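Local structure of sterol regulatory element-binding protein cleavage-activating protein (Schizosaccharomyces pombe, 4YHC) at residues I36-N41 with P440-S445; T96-N101 with M108-Y113; K211-N216 with D245-K250; P261-N266 with F289-A294; M367-S372 with E406-E411. The protein escorts sre1 for processing at low sterol and oxygen levels, this chain being its WD40 domain. The protein carries 9 engineered substitutions. All coordinates share one frame; numbering follows the deposited sequence.

Contact 1. Residues I36-N41 with P440-S445; sequences IAVSEN and PSLAVS
Ile36 reaches Leu442 by the tip of its longer branch, CD1, which stops 3.5 Å from Leu442 CB. Its CG1 lies between the backbone N and the carbonyl carbon (chi1 56°), and the two side chains pass one another in opposite senses. An alanine here would probably open a gap against Leu442 CB and the neighbouring Phe45 and Val452, which the removed carbons now fill. At Ala37 it is the main chain that is touched, Leu442 CD2 lying 3.6 Å from Ala37 CA. Val38 then divides its two methyls: CG1 stands 4.0 Å from Leu442 CD2 and 3.8 Å from Ala443 O, while CG2 meets Val444 CG2 at 4.1 Å, roughly at a right angle. Beyond the strand, Ser39 OG donates to Asn41 OD1 at 2.7 Å, tying the turn in which Asn41 ND2 also bonds Gln85 O. The meeting of two blades is exemplified here: the axes of strands 36-38 and 441-445 approach to 7.4 Å, 15° from parallel, with apolar side chains between them. Strand 33-38 edges one four-stranded sheet beside 44-49, strand 441-445 edges another beside 448-453, and both run close to the centre of the domain.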
# COMPACT_ATOMS: atom_id res chain seq x y z
N ILE A 36 4.03 7.56 6.19
CA ILE A 36 3.93 6.29 6.89
C ILE A 36 4.11 5.12 5.91
O ILE A 36 3.88 5.25 4.69
CB ILE A 36 2.61 6.18 7.63
CG1 ILE A 36 1.39 6.37 6.68
CG2 ILE A 36 2.58 7.15 8.81
CD1 ILE A 36 0.10 6.03 7.33
N ALA A 37 4.52 3.96 6.43
CA ALA A 37 4.73 2.81 5.59
C ALA A 37 4.54 1.53 6.39
O ALA A 37 4.61 1.54 7.59
CB ALA A 37 6.14 2.86 4.98
N VAL A 38 4.28 0.44 5.69
CA VAL A 38 4.11 -0.83 6.35
C VAL A 38 4.74 -1.91 5.53
O VAL A 38 4.77 -1.85 4.30
CB VAL A 38 2.61 -1.09 6.61
CG1 VAL A 38 1.91 -1.42 5.34
CG2 VAL A 38 2.44 -2.21 7.60
N SER A 39 5.26 -2.94 6.18
CA SER A 39 5.90 -3.99 5.44
C SER A 39 4.87 -4.80 4.70
O SER A 39 3.69 -4.91 5.10
CB SER A 39 6.77 -4.91 6.36
OG SER A 39 6.10 -5.46 7.46
N GLU A 40 5.36 -5.45 3.66
CA GLU A 40 4.51 -6.29 2.81
C GLU A 40 3.79 -7.39 3.54
O GLU A 40 2.76 -7.77 3.10
CB GLU A 40 5.34 -6.98 1.74
CG GLU A 40 4.68 -6.94 0.38
CD GLU A 40 5.22 -5.78 -0.43
OE1 GLU A 40 4.41 -4.88 -0.77
OE2 GLU A 40 6.47 -5.77 -0.70
N ASN A 41 4.37 -7.91 4.62
CA ASN A 41 3.75 -8.95 5.43
C ASN A 41 2.92 -8.34 6.52
O ASN A 41 2.36 -9.06 7.28
CB ASN A 41 4.80 -9.95 6.02
CG ASN A 41 5.72 -9.32 7.07
OD1 ASN A 41 5.80 -8.10 7.20
ND2 ASN A 41 6.48 -10.17 7.79
N PRO A 440 -1.84 11.57 6.28
CA PRO A 440 -2.17 10.57 5.32
C PRO A 440 -2.63 9.26 5.99
O PRO A 440 -2.77 9.18 7.22
CB PRO A 440 -0.85 10.46 4.50
CG PRO A 440 0.19 10.57 5.58
CD PRO A 440 -0.37 11.72 6.41
N SER A 441 -2.92 8.24 5.20
CA SER A 441 -3.49 7.05 5.78
C SER A 441 -3.08 5.84 5.02
O SER A 441 -2.72 5.97 3.88
CB SER A 441 -5.01 7.20 5.93
OG SER A 441 -5.59 7.37 4.65
N LEU A 442 -3.03 4.69 5.68
CA LEU A 442 -2.55 3.44 5.06
C LEU A 442 -3.21 2.19 5.68
O LEU A 442 -3.43 2.12 6.91
CB LEU A 442 -1.05 3.40 5.26
CG LEU A 442 -0.20 2.51 4.42
CD1 LEU A 442 -0.21 2.90 2.96
CD2 LEU A 442 1.20 2.54 5.00
N ALA A 443 -3.53 1.22 4.85
CA ALA A 443 -4.04 -0.03 5.34
C ALA A 443 -2.94 -0.74 6.10
O ALA A 443 -1.79 -0.77 5.62
CB ALA A 443 -4.52 -0.91 4.20
N VAL A 444 -3.31 -1.38 7.21
CA VAL A 444 -2.41 -2.16 7.98
C VAL A 444 -2.75 -3.64 8.09
O VAL A 444 -1.96 -4.42 8.59
CB VAL A 444 -2.27 -1.34 9.28
CG1 VAL A 444 -3.01 -1.82 10.48
CG2 VAL A 444 -0.93 -0.73 9.38
N SER A 445 -3.90 -4.03 7.58
CA SER A 445 -4.31 -5.39 7.49
C SER A 445 -5.64 -5.39 6.70
O SER A 445 -6.15 -4.32 6.34
CB SER A 445 -4.54 -6.02 8.90
OG SER A 445 -5.83 -5.74 9.49

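Contact 2. Residues T96-N101 with M108-Y113; sequences TLFILN and MLQHSY
Leu97 and His111 exchange the two backbone bonds of a hydrogen-bonded antiparallel pair, Leu97 N giving to His111 O at 2.8 Å and His111 N returning to Leu97 O at 2.9 Å. Ile99 N bonds Leu109 O, also at 2.9 Å. At the other end Ile99 O receives two N-H groups, a good one from Met108 N at 2.8 Å and a weak one from Leu109 N: a classic beta bulge, set in the hairpin of the last two strands of a WD40 blade. On the face of Leu97, Ile99, Leu109 and His111, Leu109 CD2 is the meeting point, 3.8 Å from Leu97 CD1 and 3.9 Å from Ile99 CG1. On the other face Gln110, extended from a CG anti to its backbone N (chi1 177°), brings CG to 3.5 Å from Thr96 CG2 and lies alongside Phe98, its amide turned 47° from the ring. Met108, bent at chi2 and chi3, rests SD 3.6 Å from Asn101 CB. Ile163 of strand 161-170 covers Leu97, Leu109 and His111. The backbone therefore fixes the register, while the chemistry divides by face: mostly aliphatic groups, with the His111 imidazole, face strand 161-170, and an amide and a phenyl ring share the more exposed side.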
# COMPACT_ATOMS: atom_id res chain seq x y z
N THR A 96 23.51 9.21 0.96
CA THR A 96 23.85 7.97 1.69
C THR A 96 22.66 7.07 1.92
O THR A 96 21.54 7.56 2.21
CB THR A 96 24.46 8.38 3.04
OG1 THR A 96 25.36 9.48 2.83
CG2 THR A 96 25.19 7.25 3.71
N LEU A 97 22.88 5.77 1.81
CA LEU A 97 21.89 4.81 2.23
C LEU A 97 22.35 4.08 3.48
O LEU A 97 23.57 3.78 3.68
CB LEU A 97 21.52 3.87 1.09
CG LEU A 97 22.43 2.72 0.73
CD1 LEU A 97 22.15 1.42 1.46
CD2 LEU A 97 22.30 2.47 -0.77
N PHE A 98 21.38 3.82 4.33
CA PHE A 98 21.59 3.19 5.59
C PHE A 98 20.66 2.02 5.72
O PHE A 98 19.46 2.16 5.54
CB PHE A 98 21.26 4.20 6.69
CG PHE A 98 21.94 5.55 6.60
CD1 PHE A 98 21.37 6.60 5.92
CD2 PHE A 98 23.09 5.83 7.35
CE1 PHE A 98 21.92 7.86 5.90
CE2 PHE A 98 23.65 7.11 7.35
CZ PHE A 98 23.08 8.12 6.60
N ILE A 99 21.16 0.86 6.10
CA ILE A 99 20.36 -0.35 6.24
C ILE A 99 20.39 -0.74 7.70
O ILE A 99 21.48 -1.09 8.24
CB ILE A 99 20.93 -1.55 5.47
CG1 ILE A 99 21.08 -1.24 3.97
CG2 ILE A 99 20.10 -2.81 5.73
CD1 ILE A 99 19.83 -0.80 3.27
N LEU A 100 19.21 -0.67 8.33
CA LEU A 100 19.05 -1.04 9.73
C LEU A 100 18.29 -2.31 9.96
O LEU A 100 17.24 -2.58 9.34
CB LEU A 100 18.36 0.05 10.50
CG LEU A 100 19.11 1.38 10.60
CD1 LEU A 100 18.15 2.44 10.12
CD2 LEU A 100 19.62 1.73 12.02
N ASN A 101 18.76 -3.03 10.93
CA ASN A 101 18.11 -4.21 11.40
C ASN A 101 17.11 -3.71 12.41
O ASN A 101 17.50 -3.02 13.38
CB ASN A 101 19.15 -5.13 12.01
CG ASN A 101 18.58 -6.47 12.41
OD1 ASN A 101 17.45 -6.59 12.86
ND2 ASN A 101 19.36 -7.49 12.19
N MET A 108 23.49 -1.93 9.92
CA MET A 108 24.15 -3.06 9.30
C MET A 108 25.10 -2.52 8.25
O MET A 108 26.13 -3.11 7.95
CB MET A 108 23.16 -3.97 8.57
CG MET A 108 21.94 -4.42 9.33
SD MET A 108 22.45 -5.49 10.67
CE MET A 108 22.77 -7.00 9.77
N LEU A 109 24.73 -1.42 7.63
CA LEU A 109 25.48 -0.98 6.46
C LEU A 109 25.18 0.46 6.17
O LEU A 109 24.05 0.96 6.43
CB LEU A 109 25.18 -1.90 5.27
CG LEU A 109 25.74 -1.57 3.89
CD1 LEU A 109 25.89 -2.82 3.08
CD2 LEU A 109 24.85 -0.61 3.12
N GLN A 110 26.20 1.14 5.69
CA GLN A 110 26.10 2.50 5.20
C GLN A 110 26.86 2.57 3.89
O GLN A 110 27.96 2.06 3.81
CB GLN A 110 26.68 3.43 6.22
CG GLN A 110 26.71 4.88 5.81
CD GLN A 110 27.29 5.74 6.90
OE1 GLN A 110 27.22 5.38 8.05
NE2 GLN A 110 27.83 6.90 6.56
N HIS A 111 26.30 3.25 2.88
CA HIS A 111 26.84 3.21 1.52
C HIS A 111 26.51 4.49 0.80
O HIS A 111 25.34 4.90 0.79
CB HIS A 111 26.25 2.05 0.72
CG HIS A 111 26.93 1.83 -0.59
ND1 HIS A 111 28.07 1.07 -0.71
CD2 HIS A 111 26.62 2.26 -1.84
CE1 HIS A 111 28.44 1.04 -1.98
NE2 HIS A 111 27.58 1.76 -2.69
N SER A 112 27.51 5.12 0.16
CA SER A 112 27.25 6.40 -0.47
C SER A 112 26.82 6.23 -1.94
O SER A 112 27.20 5.27 -2.57
CB SER A 112 28.41 7.33 -0.27
OG SER A 112 28.50 7.56 1.12
N TYR A 113 25.94 7.10 -2.44
CA TYR A 113 25.22 6.78 -3.67
C TYR A 113 24.95 8.07 -4.39
O TYR A 113 24.78 9.11 -3.74
CB TYR A 113 23.93 5.93 -3.39
CG TYR A 113 22.74 6.77 -2.99
CD1 TYR A 113 22.55 7.18 -1.67
CD2 TYR A 113 21.83 7.17 -3.93
CE1 TYR A 113 21.53 8.01 -1.32
CE2 TYR A 113 20.80 7.96 -3.59
CZ TYR A 113 20.66 8.40 -2.29
OH TYR A 113 19.58 9.23 -2.00

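Contact 3. Residues K211-N216 with D245-K250; sequences KILSQN and DMIDLK
The carboxylate of Asp245 and the side-chain amide of Asn216 are the flat groups here, their planes 34° apart and the two side chains crossing at about a right angle. Above the carboxylate plane, 63° out of it, stands Asn216 N, which donates to Asp245 OD2 at 3.1 Å in a nearly straight bond; Asn216 CB comes in as well, 3.5 Å from Asp245 OD1. In the WD40 propeller this joins neighbouring blades, since the chain leaving the outermost strand 207-212 of one sheet passes beside strand 243-248 of the next. Asp245 OD1 has further partners, a salt bridge from Arg240 and a bond with Ser257 OG. Ser257 also holds Asn216 ND2, so one hydroxyl links the two flat groups. An alanine in place of Asp245 would probably leave Asn216 N without its acceptor and Arg240 without this counter-charge. Farther along the strand and just beyond its end, apolar tips meet: Leu213 CD2 lies 4.0 Å from Leu249 CD1 and 4.2 Å from Ile247 CD1. Gln215 keeps to its own segment, NE2 donating to Asn216 O at 3.0 Å. The far end is an Asx turn, in which Lys250 N gives to Asp248 OD1 at 2.8 Å.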
# COMPACT_ATOMS: atom_id res chain seq x y z
N LYS A 211 10.06 -4.49 -21.38
CA LYS A 211 9.03 -4.53 -22.36
C LYS A 211 8.16 -3.33 -22.18
O LYS A 211 8.04 -2.82 -21.07
CB LYS A 211 8.20 -5.77 -22.21
CG LYS A 211 8.68 -6.89 -23.11
CD LYS A 211 7.51 -7.71 -23.62
CE LYS A 211 7.12 -8.79 -22.63
NZ LYS A 211 8.11 -9.91 -22.62
N ILE A 212 7.51 -2.90 -23.25
CA ILE A 212 6.56 -1.81 -23.16
C ILE A 212 5.22 -2.46 -23.26
O ILE A 212 4.96 -3.18 -24.24
CB ILE A 212 6.60 -0.82 -24.34
CG1 ILE A 212 8.03 -0.38 -24.67
CG2 ILE A 212 5.63 0.34 -24.07
CD1 ILE A 212 8.65 0.62 -23.74
N LEU A 213 4.35 -2.17 -22.30
CA LEU A 213 3.00 -2.72 -22.28
C LEU A 213 2.05 -1.99 -23.20
O LEU A 213 2.22 -0.82 -23.42
CB LEU A 213 2.43 -2.55 -20.88
CG LEU A 213 2.58 -3.75 -19.98
CD1 LEU A 213 3.96 -4.38 -20.07
CD2 LEU A 213 2.20 -3.30 -18.57
N SER A 214 1.02 -2.67 -23.68
CA SER A 214 -0.04 -2.02 -24.48
C SER A 214 -1.34 -1.86 -23.68
O SER A 214 -1.89 -2.85 -23.20
CB SER A 214 -0.37 -2.86 -25.73
OG SER A 214 0.80 -3.37 -26.35
N GLN A 215 -1.84 -0.63 -23.54
CA GLN A 215 -3.25 -0.45 -23.14
C GLN A 215 -4.26 -0.97 -24.19
O GLN A 215 -3.90 -1.27 -25.32
CB GLN A 215 -3.56 1.00 -22.88
CG GLN A 215 -3.36 1.87 -24.11
CD GLN A 215 -4.18 3.11 -24.01
OE1 GLN A 215 -3.67 4.20 -23.77
NE2 GLN A 215 -5.47 2.96 -24.16
N ASN A 216 -5.53 -1.00 -23.79
CA ASN A 216 -6.63 -1.36 -24.66
C ASN A 216 -6.57 -0.46 -25.92
O ASN A 216 -6.56 0.77 -25.84
CB ASN A 216 -7.96 -1.28 -23.84
CG ASN A 216 -9.16 -1.78 -24.61
OD1 ASN A 216 -9.31 -1.49 -25.80
ND2 ASN A 216 -10.07 -2.45 -23.92
N ASP A 245 -7.30 -0.92 -17.37
CA ASP A 245 -6.95 -2.20 -18.01
C ASP A 245 -6.16 -3.10 -17.06
O ASP A 245 -5.16 -2.62 -16.42
CB ASP A 245 -6.14 -1.91 -19.25
CG ASP A 245 -6.94 -1.07 -20.25
OD1 ASP A 245 -8.16 -1.25 -20.38
OD2 ASP A 245 -6.35 -0.22 -20.87
N MET A 246 -6.64 -4.35 -16.95
CA MET A 246 -6.11 -5.34 -16.03
C MET A 246 -5.30 -6.31 -16.89
O MET A 246 -5.86 -6.95 -17.77
CB MET A 246 -7.20 -6.01 -15.24
CG MET A 246 -6.60 -7.06 -14.25
SD MET A 246 -7.81 -7.77 -13.19
CE MET A 246 -8.31 -9.11 -14.28
N ILE A 247 -3.98 -6.32 -16.71
CA ILE A 247 -3.08 -6.99 -17.60
C ILE A 247 -2.33 -8.14 -16.89
O ILE A 247 -1.85 -7.98 -15.76
CB ILE A 247 -2.10 -5.98 -18.10
CG1 ILE A 247 -2.81 -4.86 -18.88
CG2 ILE A 247 -0.99 -6.63 -18.87
CD1 ILE A 247 -1.94 -3.69 -19.18
N ASP A 248 -2.30 -9.31 -17.52
CA ASP A 248 -1.51 -10.48 -17.06
C ASP A 248 -0.08 -10.32 -17.50
O ASP A 248 0.27 -10.34 -18.69
CB ASP A 248 -2.10 -11.76 -17.63
CG ASP A 248 -1.20 -13.02 -17.39
OD1 ASP A 248 -0.22 -13.03 -16.54
OD2 ASP A 248 -1.53 -14.01 -18.10
N LEU A 249 0.80 -10.13 -16.55
CA LEU A 249 2.18 -9.86 -16.93
C LEU A 249 2.96 -11.16 -17.25
O LEU A 249 4.05 -11.12 -17.76
CB LEU A 249 2.86 -9.15 -15.76
CG LEU A 249 2.95 -7.66 -15.51
CD1 LEU A 249 2.31 -6.78 -16.54
CD2 LEU A 249 2.62 -7.29 -14.09
N LYS A 250 2.44 -12.30 -16.83
CA LYS A 250 3.16 -13.57 -17.07
C LYS A 250 3.04 -13.94 -18.55
O LYS A 250 4.05 -14.05 -19.26
CB LYS A 250 2.59 -14.65 -16.20
CG LYS A 250 3.22 -16.03 -16.40
CD LYS A 250 2.48 -17.07 -15.57
CE LYS A 250 3.16 -18.43 -15.65
NZ LYS A 250 3.10 -18.93 -17.07

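Contact 4. Residues P261-N266 with F289-A294; sequences PPIKVN and FCFTHA
Phe291 and Ile263 form the apolar centre, meeting at about a right angle. Ile263 CG1 lies over one face of the phenyl ring, displaced toward its rim, in a CH-pi contact 4.0 Å from the ring centroid. Phe291 CG is placed between its backbone N and carbonyl carbon (chi1 64°), which starts the ring toward the loop. Pro261 adds its own ring to the group: CG is 3.9 Å from Phe291 CZ, and CB lies 3.4 Å from His293 NE2. One proline thus touches both aromatic rings, crossing each at about a right angle, while Tyr302 meets Phe291 from strand 299-304. Outward from this centre Pro262 takes over, its CB 3.8 Å from Ala294 CB and its carbonyl O above one face of the His293 imidazole, toward the rim. Lys264 runs alongside Thr292, CD 3.8 Å from Thr292 CG2, before its amine turns toward Glu297 in a long, weak ion pair. The polar edge is backbone. Lys264 N donates to Thr292 O at 2.8 Å, and Ala294 N to Pro262 O at 3.0 Å, the latter donor standing 45° above the carbonyl plane. These bonds flank a single bridge between Ile263 and His293, pinning the loop after strand 253-259 to the end of strand 281-292, where one sheet of the propeller gives way to the next. Neither proline can donate a backbone N-H, so Pro262 takes part through its carbonyl, and two backbone bonds accompany the ring and aliphatic packing.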
# COMPACT_ATOMS: atom_id res chain seq x y z
N PRO A 261 -14.81 6.50 -14.42
CA PRO A 261 -14.66 7.91 -14.79
C PRO A 261 -13.21 8.31 -14.73
O PRO A 261 -12.34 7.47 -14.36
CB PRO A 261 -15.50 8.63 -13.75
CG PRO A 261 -15.50 7.75 -12.58
CD PRO A 261 -15.41 6.33 -13.07
N PRO A 262 -12.93 9.55 -15.13
CA PRO A 262 -11.61 10.03 -15.22
C PRO A 262 -10.97 10.01 -13.85
O PRO A 262 -11.59 10.40 -12.88
CB PRO A 262 -11.79 11.47 -15.68
CG PRO A 262 -13.11 11.49 -16.40
CD PRO A 262 -13.94 10.54 -15.67
N ILE A 263 -9.71 9.61 -13.80
CA ILE A 263 -9.00 9.32 -12.54
C ILE A 263 -7.90 10.34 -12.41
O ILE A 263 -7.19 10.64 -13.36
CB ILE A 263 -8.47 7.87 -12.56
CG1 ILE A 263 -9.63 6.93 -12.34
CG2 ILE A 263 -7.34 7.60 -11.52
CD1 ILE A 263 -9.30 5.51 -12.72
N LYS A 264 -7.76 10.91 -11.25
CA LYS A 264 -6.67 11.81 -10.98
C LYS A 264 -5.34 11.14 -10.90
O LYS A 264 -5.21 10.08 -10.32
CB LYS A 264 -6.96 12.54 -9.68
CG LYS A 264 -6.04 13.68 -9.45
CD LYS A 264 -6.64 14.58 -8.37
CE LYS A 264 -5.62 15.60 -7.88
NZ LYS A 264 -4.95 16.18 -9.10
N VAL A 265 -4.34 11.70 -11.56
CA VAL A 265 -3.06 11.11 -11.62
C VAL A 265 -2.52 10.70 -10.22
O VAL A 265 -2.71 11.35 -9.22
CB VAL A 265 -2.04 11.97 -12.42
CG1 VAL A 265 -1.79 13.27 -11.64
CG2 VAL A 265 -0.75 11.18 -12.52
N ASN A 266 -1.97 9.51 -10.15
CA ASN A 266 -1.41 8.97 -8.93
C ASN A 266 -2.31 8.79 -7.76
O ASN A 266 -1.89 8.91 -6.61
CB ASN A 266 -0.25 9.84 -8.49
CG ASN A 266 1.05 9.17 -8.79
OD1 ASN A 266 1.28 8.01 -8.36
ND2 ASN A 266 1.90 9.86 -9.50
N PHE A 289 -11.59 -0.84 -6.01
CA PHE A 289 -10.72 0.25 -6.51
C PHE A 289 -10.97 1.47 -5.64
O PHE A 289 -12.14 1.71 -5.25
CB PHE A 289 -11.02 0.69 -7.95
CG PHE A 289 -10.90 -0.35 -8.98
CD1 PHE A 289 -9.88 -1.31 -8.92
CD2 PHE A 289 -11.73 -0.37 -10.06
CE1 PHE A 289 -9.74 -2.29 -9.90
CE2 PHE A 289 -11.58 -1.34 -11.04
CZ PHE A 289 -10.60 -2.34 -10.93
N CYS A 290 -9.93 2.25 -5.41
CA CYS A 290 -10.00 3.53 -4.76
C CYS A 290 -9.31 4.51 -5.65
O CYS A 290 -8.23 4.26 -6.14
CB CYS A 290 -9.28 3.52 -3.39
SG CYS A 290 -9.31 5.12 -2.54
N PHE A 291 -9.92 5.66 -5.83
CA PHE A 291 -9.31 6.76 -6.64
C PHE A 291 -9.96 8.13 -6.32
O PHE A 291 -10.98 8.19 -5.63
CB PHE A 291 -9.36 6.43 -8.14
CG PHE A 291 -10.73 6.33 -8.68
CD1 PHE A 291 -11.42 5.13 -8.68
CD2 PHE A 291 -11.36 7.47 -9.16
CE1 PHE A 291 -12.70 5.06 -9.21
CE2 PHE A 291 -12.63 7.42 -9.67
CZ PHE A 291 -13.31 6.22 -9.69
N THR A 292 -9.28 9.18 -6.75
CA THR A 292 -9.83 10.53 -6.76
C THR A 292 -10.29 10.87 -8.14
O THR A 292 -9.61 10.69 -9.13
CB THR A 292 -8.79 11.54 -6.28
OG1 THR A 292 -8.41 11.13 -4.96
CG2 THR A 292 -9.35 13.00 -6.22
N HIS A 293 -11.54 11.25 -8.18
CA HIS A 293 -12.24 11.53 -9.40
C HIS A 293 -11.61 12.83 -9.96
O HIS A 293 -11.51 13.85 -9.23
CB HIS A 293 -13.70 11.72 -9.02
CG HIS A 293 -14.65 11.64 -10.16
ND1 HIS A 293 -14.64 12.54 -11.23
CD2 HIS A 293 -15.62 10.75 -10.43
CE1 HIS A 293 -15.61 12.21 -12.07
NE2 HIS A 293 -16.21 11.14 -11.60
N ALA A 294 -11.12 12.77 -11.17
CA ALA A 294 -10.49 13.91 -11.81
C ALA A 294 -11.42 15.10 -12.09
O ALA A 294 -10.94 16.20 -12.25
CB ALA A 294 -9.82 13.48 -13.11

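Contact 5. Residues M367-S372 with E406-E411; sequences MRRKSS and ETQVWE
A classic beta bulge marks this antiparallel pairing: Lys370 and Ser371 both face Val409, whose O takes a weak bond from Lys370 N and a second from Ser371 N at 3.3 Å, the latter in the carbonyl plane on a lone pair. Val409 N donates to Ser371 O at 2.9 Å. Before the bulge, Arg368 and Glu411 form a hydrogen-bonded pair, and their side chains add a salt bridge, Arg368 NH1 to Glu411 OE1 at 2.8 Å. The oxygen sits near the guanidinium plane but is met 45° out of the carboxylate plane, the two groups being almost perpendicular (88°). Strands 363-374 and 406-416 are adjacent in a blade sheet of the WD40 propeller, and the register slips by one residue at the bulge. On the face of Arg369 and Trp410, Arg369 CB stands directly over the six-membered ring, 3.6 Å from its centroid. Arg369 then carries on past the indole to a salt bridge with Asp437. Gln408 OE1, also bonded to Ser432, accepts from Trp410 NE1 in the indole plane at 3.0 Å, which helps fix the ring's rotation. Met367 CE touches the same indole, 3.9 Å from Trp410 CE3.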
# COMPACT_ATOMS: atom_id res chain seq x y z
N MET A 367 -12.11 9.25 9.15
CA MET A 367 -12.20 10.14 10.29
C MET A 367 -12.42 11.59 9.80
O MET A 367 -11.75 12.03 8.86
CB MET A 367 -10.92 10.11 11.11
CG MET A 367 -10.68 8.84 11.88
SD MET A 367 -9.38 8.99 13.14
CE MET A 367 -10.14 10.08 14.34
N ARG A 368 -13.29 12.33 10.47
CA ARG A 368 -13.45 13.81 10.24
C ARG A 368 -13.61 14.56 11.54
O ARG A 368 -14.27 14.03 12.46
CB ARG A 368 -14.65 14.18 9.38
CG ARG A 368 -15.89 13.37 9.62
CD ARG A 368 -16.96 13.77 8.62
NE ARG A 368 -17.54 15.03 8.96
CZ ARG A 368 -18.70 15.18 9.58
NH1 ARG A 368 -19.46 14.14 9.93
NH2 ARG A 368 -19.11 16.41 9.85
N ARG A 369 -13.00 15.73 11.63
CA ARG A 369 -13.20 16.58 12.79
C ARG A 369 -14.51 17.34 12.55
O ARG A 369 -14.54 18.11 11.66
CB ARG A 369 -12.01 17.51 13.04
CG ARG A 369 -12.12 18.24 14.41
CD ARG A 369 -11.30 19.49 14.57
NE ARG A 369 -10.06 19.35 13.89
CZ ARG A 369 -9.79 19.88 12.71
NH1 ARG A 369 -10.69 20.64 12.10
NH2 ARG A 369 -8.62 19.64 12.16
N LYS A 370 -15.58 17.05 13.29
CA LYS A 370 -16.85 17.80 13.24
C LYS A 370 -16.77 19.19 13.84
O LYS A 370 -17.35 20.10 13.30
CB LYS A 370 -17.95 17.08 14.00
CG LYS A 370 -18.45 15.85 13.30
CD LYS A 370 -19.75 15.35 13.92
CE LYS A 370 -19.51 14.37 15.03
NZ LYS A 370 -20.82 13.92 15.50
N SER A 371 -16.06 19.36 14.95
CA SER A 371 -16.10 20.63 15.68
C SER A 371 -14.99 20.76 16.71
O SER A 371 -14.39 19.77 17.15
CB SER A 371 -17.42 20.79 16.42
OG SER A 371 -17.46 19.89 17.54
N SER A 372 -14.72 21.99 17.10
CA SER A 372 -13.82 22.23 18.20
C SER A 372 -14.21 23.46 18.98
O SER A 372 -14.89 24.35 18.46
CB SER A 372 -12.39 22.33 17.72
OG SER A 372 -12.26 23.31 16.72
N GLU A 406 -8.18 22.91 23.60
CA GLU A 406 -9.50 22.80 23.02
C GLU A 406 -10.06 21.39 22.97
O GLU A 406 -9.33 20.39 22.93
CB GLU A 406 -9.54 23.43 21.61
CG GLU A 406 -8.56 22.85 20.62
CD GLU A 406 -8.71 23.48 19.24
OE1 GLU A 406 -9.59 23.03 18.46
OE2 GLU A 406 -7.95 24.44 18.93
N THR A 407 -11.38 21.37 22.94
CA THR A 407 -12.17 20.18 22.92
C THR A 407 -12.65 20.01 21.46
O THR A 407 -13.08 20.97 20.84
CB THR A 407 -13.36 20.33 23.90
OG1 THR A 407 -12.85 20.28 25.24
CG2 THR A 407 -14.35 19.27 23.71
N GLN A 408 -12.51 18.79 20.93
CA GLN A 408 -12.86 18.49 19.55
C GLN A 408 -13.78 17.31 19.50
O GLN A 408 -13.63 16.35 20.28
CB GLN A 408 -11.59 18.15 18.75
CG GLN A 408 -10.59 19.27 18.60
CD GLN A 408 -9.20 18.80 18.14
OE1 GLN A 408 -8.93 17.60 18.02
NE2 GLN A 408 -8.30 19.74 17.97
N VAL A 409 -14.73 17.33 18.59
CA VAL A 409 -15.56 16.20 18.38
C VAL A 409 -15.14 15.65 17.02
O VAL A 409 -15.12 16.42 16.04
CB VAL A 409 -17.04 16.55 18.30
CG1 VAL A 409 -17.83 15.29 18.09
CG2 VAL A 409 -17.52 17.20 19.62
N TRP A 410 -14.84 14.35 16.99
CA TRP A 410 -14.51 13.63 15.71
C TRP A 410 -15.56 12.61 15.40
O TRP A 410 -16.28 12.10 16.32
CB TRP A 410 -13.16 12.97 15.84
CG TRP A 410 -12.03 13.91 16.00
CD1 TRP A 410 -11.68 14.59 17.12
CD2 TRP A 410 -11.05 14.26 15.00
NE1 TRP A 410 -10.57 15.40 16.86
CE2 TRP A 410 -10.13 15.14 15.59
CE3 TRP A 410 -10.85 13.86 13.67
CZ2 TRP A 410 -9.08 15.70 14.88
CZ3 TRP A 410 -9.74 14.39 12.96
CH2 TRP A 410 -8.89 15.32 13.57
N GLU A 411 -15.75 12.31 14.12
CA GLU A 411 -16.56 11.21 13.72
C GLU A 411 -15.56 10.17 13.14
O GLU A 411 -14.71 10.51 12.30
CB GLU A 411 -17.63 11.59 12.72
CG GLU A 411 -18.43 10.37 12.25
CD GLU A 411 -19.14 10.55 10.93
OE1 GLU A 411 -18.81 11.47 10.14
OE2 GLU A 411 -20.03 9.71 10.64

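All five contacts are only partly buried, but they differ in depth. Contact 1, centred about 6 Å from the chain's centre, packs the inner strands of two blades through aliphatic tips, and the other four are nested in the loop it closes. Contacts 4 and 3, centred about 16 and 21 Å out, involve chain leaving an edge strand: the former relies on prolines against aromatic rings, the latter on a carboxylate gripping a backbone N-H. Contacts 2 and 5 lie farthest out, at about 24 and 27 Å. Each pairs neighbouring strands within one blade and contains a classic beta bulge; contact 2 adds aliphatic packing, contact 5 a charged pair and an indole.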